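Local coordinates for cytolethal distending toxin protein B (Haemophilus ducreyi, PDB 1SR4) that acts as the DNase I-like catalytic subunit of a tripartite bacterial genotoxin, damaging host DNA and so causing cell-cycle arrest and apoptosis, at the interface of chains A and B. Residues are numbered along the deposited sequence; one frame, centred on the assembly and turned at random. Chains: chain A, cytolethal distending toxin protein B; chain B, cytolethal distending toxin protein C.

The interface of chains A and B. Residues chain A 96, 120-122, 138-140; chain B 8-9, 11-12.
A:Arg122 meets B:Asp11 tip to tip, guanidinium and carboxylate lying nearly coplanar, in an end-on salt bridge. NH1 bonds to OD1 and NH2 to OD2, each at 3.0 Å and both almost straight, and each carboxylate oxygen uses its syn lone pair. The arginine is braced from its own chain: NE donates at 2.7 Å to the backbone carbonyl O of A:His138, an oxygen that lies somewhat out of the guanidinium plane, and NH2 makes a weak bond to A:Ala139 O. Together these bonds should fix the rotation of the guanidinium, and the bend at chi3 (-78°) turns it away from the line of the aliphatic stem.

That stem does separate work. A:Arg122 CG sits over one face of the B:Tyr9 ring, offset toward the rim and 3.8 Å from the ring centroid, as the two side chains run antiparallel past one another; the guanidinium stands almost perpendicular to the ring, pointing its edge at it. B:Thr8 CG2 lies against the opposite face. A:Val96 closes the packing, its CG1 touching B:Tyr9 CD2 at 3.7 Å while CG2 meets B:Val12 tip to tip. With CG1 anti to its backbone N (chi1 -176°), the valine points one branch at each partner. B:Val12 CG2 also reaches the imidazole CE1 of A:His138.

The side toward A:Gln120 and A:Ser121 is looser and bridged by water. One water links A:Gln120 O to B:Asp11 OD1; another, 2.6 Å from the phenol OH of B:Tyr9, bridges it to A:Ser121 O. The backbone O of A:Gln120 lies in the ring plane at the edge of B:Tyr9, 3.2 Å from CD1, but the side chain of A:Gln120 is poorly ordered.

All the chain B residues here belong to an extended N-terminal segment laid across the nuclease subunit. The site thus ties CdtC to CdtB within the assembled toxin, and its proximity to A:His138, a likely active-site histidine of this nuclease family, suggests that the segment may restrict substrate access.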
ATOM      1  N   VAL A  96       8.870 -17.193  -0.422  1.00 10.40           N
ATOM      2  CA  VAL A  96       9.568 -16.491   0.636  1.00 11.79           C
ATOM      3  C   VAL A  96      10.884 -15.882   0.130  1.00 13.73           C
ATOM      4  O   VAL A  96      11.982 -16.332   0.475  1.00 14.73           O
ATOM      5  CB  VAL A  96       9.783 -17.419   1.850  1.00 11.54           C
ATOM      6  CG1 VAL A  96      10.436 -16.641   2.995  1.00 10.05           C
ATOM      7  CG2 VAL A  96       8.415 -17.964   2.316  1.00  9.30           C
ATOM      8  N   GLN A 120      16.256 -22.757   9.457  1.00 23.29           N
ATOM      9  CA  GLN A 120      16.415 -22.137   8.152  1.00 24.21           C
ATOM     10  C   GLN A 120      16.139 -20.644   8.213  1.00 21.66           C
ATOM     11  O   GLN A 120      15.099 -20.171   7.767  1.00 21.31           O
ATOM     12  CB  GLN A 120      15.495 -22.812   7.134  1.00 27.43           C
ATOM     13  CG  GLN A 120      15.900 -24.249   6.808  1.00 33.81           C
ATOM     14  CD  GLN A 120      17.132 -24.334   5.920  1.00 37.20           C
ATOM     15  OE1 GLN A 120      18.230 -23.883   6.284  1.00 39.16           O
ATOM     16  NE2 GLN A 120      16.957 -24.920   4.741  1.00 40.37           N
ATOM     17  N   SER A 121      17.072 -19.904   8.789  1.00 19.66           N
ATOM     18  CA  SER A 121      16.912 -18.473   8.882  1.00 18.51           C
ATOM     19  C   SER A 121      17.304 -17.836   7.557  1.00 17.28           C
ATOM     20  O   SER A 121      18.009 -18.437   6.733  1.00 17.66           O
ATOM     21  CB  SER A 121      17.760 -17.909  10.024  1.00 18.27           C
ATOM     22  OG  SER A 121      19.136 -18.104   9.784  1.00 20.00           O
ATOM     23  N   ARG A 122      16.825 -16.616   7.353  1.00 16.97           N
ATOM     24  CA  ARG A 122      17.090 -15.847   6.134  1.00 14.79           C
ATOM     25  C   ARG A 122      18.094 -14.723   6.419  1.00 13.67           C
ATOM     26  O   ARG A 122      18.041 -14.071   7.478  1.00 13.27           O
ATOM     27  CB  ARG A 122      15.781 -15.245   5.620  1.00 15.70           C
ATOM     28  CG  ARG A 122      14.727 -16.286   5.215  1.00 18.13           C
ATOM     29  CD  ARG A 122      13.341 -15.644   5.121  1.00 16.03           C
ATOM     30  NE  ARG A 122      12.723 -15.430   6.430  1.00 16.89           N
ATOM     31  CZ  ARG A 122      12.140 -16.386   7.156  1.00 19.05           C
ATOM     32  NH1 ARG A 122      12.091 -17.632   6.706  1.00 17.37           N
ATOM     33  NH2 ARG A 122      11.580 -16.091   8.324  1.00 17.64           N
ATOM     34  N   HIS A 138      13.708 -10.523   7.181  1.00  9.46           N
ATOM     35  CA  HIS A 138      12.512 -11.278   7.470  1.00  8.96           C
ATOM     36  C   HIS A 138      12.960 -12.322   8.484  1.00  9.82           C
ATOM     37  O   HIS A 138      13.406 -13.409   8.113  1.00 11.58           O
ATOM     38  CB  HIS A 138      11.956 -11.950   6.209  1.00  8.74           C
ATOM     39  CG  HIS A 138      10.672 -12.684   6.449  1.00  9.08           C
ATOM     40  ND1 HIS A 138       9.972 -13.319   5.447  1.00 10.43           N
ATOM     41  CD2 HIS A 138       9.965 -12.885   7.586  1.00 10.73           C
ATOM     42  CE1 HIS A 138       8.887 -13.876   5.955  1.00 11.05           C
ATOM     43  NE2 HIS A 138       8.857 -13.626   7.252  1.00 10.82           N
ATOM     44  N   ALA A 139      12.858 -11.984   9.769  1.00 11.46           N
ATOM     45  CA  ALA A 139      13.285 -12.892  10.836  1.00 11.80           C
ATOM     46  C   ALA A 139      12.338 -14.079  10.991  1.00 13.83           C
ATOM     47  O   ALA A 139      11.201 -14.069  10.483  1.00 12.94           O
ATOM     48  CB  ALA A 139      13.407 -12.128  12.159  1.00 11.01           C
ATOM     49  N   LEU A 140      12.799 -15.094  11.716  1.00 13.82           N
ATOM     50  CA  LEU A 140      12.020 -16.305  11.941  1.00 15.11           C
ATOM     51  C   LEU A 140      10.695 -16.046  12.653  1.00 16.06           C
ATOM     52  O   LEU A 140      10.623 -15.240  13.581  1.00 15.60           O
ATOM     53  CB  LEU A 140      12.863 -17.324  12.731  1.00 15.32           C
ATOM     54  CG  LEU A 140      14.110 -17.842  11.984  1.00 15.52           C
ATOM     55  CD1 LEU A 140      15.125 -18.461  12.954  1.00 16.34           C
ATOM     56  CD2 LEU A 140      13.667 -18.872  10.941  1.00 16.83           C
TER
ATOM     57  N   THR B   8      10.990 -23.533   0.953  1.00 14.73           N
ATOM     58  CA  THR B   8      12.296 -23.700   1.582  1.00 16.06           C
ATOM     59  C   THR B   8      12.227 -23.188   3.018  1.00 15.67           C
ATOM     60  O   THR B   8      13.047 -23.538   3.847  1.00 15.65           O
ATOM     61  CB  THR B   8      13.375 -22.899   0.784  1.00 15.12           C
ATOM     62  OG1 THR B   8      13.500 -23.473  -0.522  1.00 16.21           O
ATOM     63  CG2 THR B   8      14.737 -22.908   1.479  1.00 12.60           C
ATOM     64  N   TYR B   9      11.214 -22.384   3.318  1.00 15.56           N
ATOM     65  CA  TYR B   9      11.078 -21.805   4.653  1.00 16.03           C
ATOM     66  C   TYR B   9       9.747 -22.126   5.299  1.00 16.98           C
ATOM     67  O   TYR B   9       8.840 -21.288   5.341  1.00 17.07           O
ATOM     68  CB  TYR B   9      11.266 -20.291   4.562  1.00 16.80           C
ATOM     69  CG  TYR B   9      12.631 -19.913   4.034  1.00 15.71           C
ATOM     70  CD1 TYR B   9      13.767 -20.012   4.844  1.00 16.50           C
ATOM     71  CD2 TYR B   9      12.793 -19.508   2.712  1.00 15.55           C
ATOM     72  CE1 TYR B   9      15.028 -19.714   4.346  1.00 16.14           C
ATOM     73  CE2 TYR B   9      14.043 -19.216   2.203  1.00 16.01           C
ATOM     74  CZ  TYR B   9      15.158 -19.321   3.017  1.00 16.81           C
ATOM     75  OH  TYR B   9      16.399 -19.050   2.486  1.00 18.44           O
ATOM     76  N   ASP B  11       8.694 -22.060   8.234  1.00 17.36           N
ATOM     77  CA  ASP B  11       8.226 -21.281   9.373  1.00 16.75           C
ATOM     78  C   ASP B  11       7.228 -20.247   8.863  1.00 15.09           C
ATOM     79  O   ASP B  11       6.480 -19.662   9.639  1.00 16.07           O
ATOM     80  CB  ASP B  11       9.386 -20.573  10.106  1.00 17.10           C
ATOM     81  CG  ASP B  11      10.051 -19.477   9.268  1.00 17.01           C
ATOM     82  OD1 ASP B  11      10.551 -19.790   8.174  1.00 16.55           O
ATOM     83  OD2 ASP B  11      10.075 -18.304   9.709  1.00 12.59           O
ATOM     84  N   VAL B  12       7.201 -20.040   7.552  1.00 14.45           N
ATOM     85  CA  VAL B  12       6.303 -19.051   6.957  1.00 14.89           C
ATOM     86  C   VAL B  12       5.043 -19.690   6.402  1.00 16.45           C
ATOM     87  O   VAL B  12       5.085 -20.415   5.402  1.00 16.78           O
ATOM     88  CB  VAL B  12       6.984 -18.278   5.795  1.00 13.66           C
ATOM     89  CG1 VAL B  12       6.027 -17.223   5.247  1.00 12.87           C
ATOM     90  CG2 VAL B  12       8.276 -17.621   6.275  1.00 15.33           C
TER
HETATM   91  O   HOH W   1      18.320 -19.221   4.236  1.00 21.04           O
HETATM   92  O   HOH W   2      12.528 -21.429   8.010  1.00 21.99           O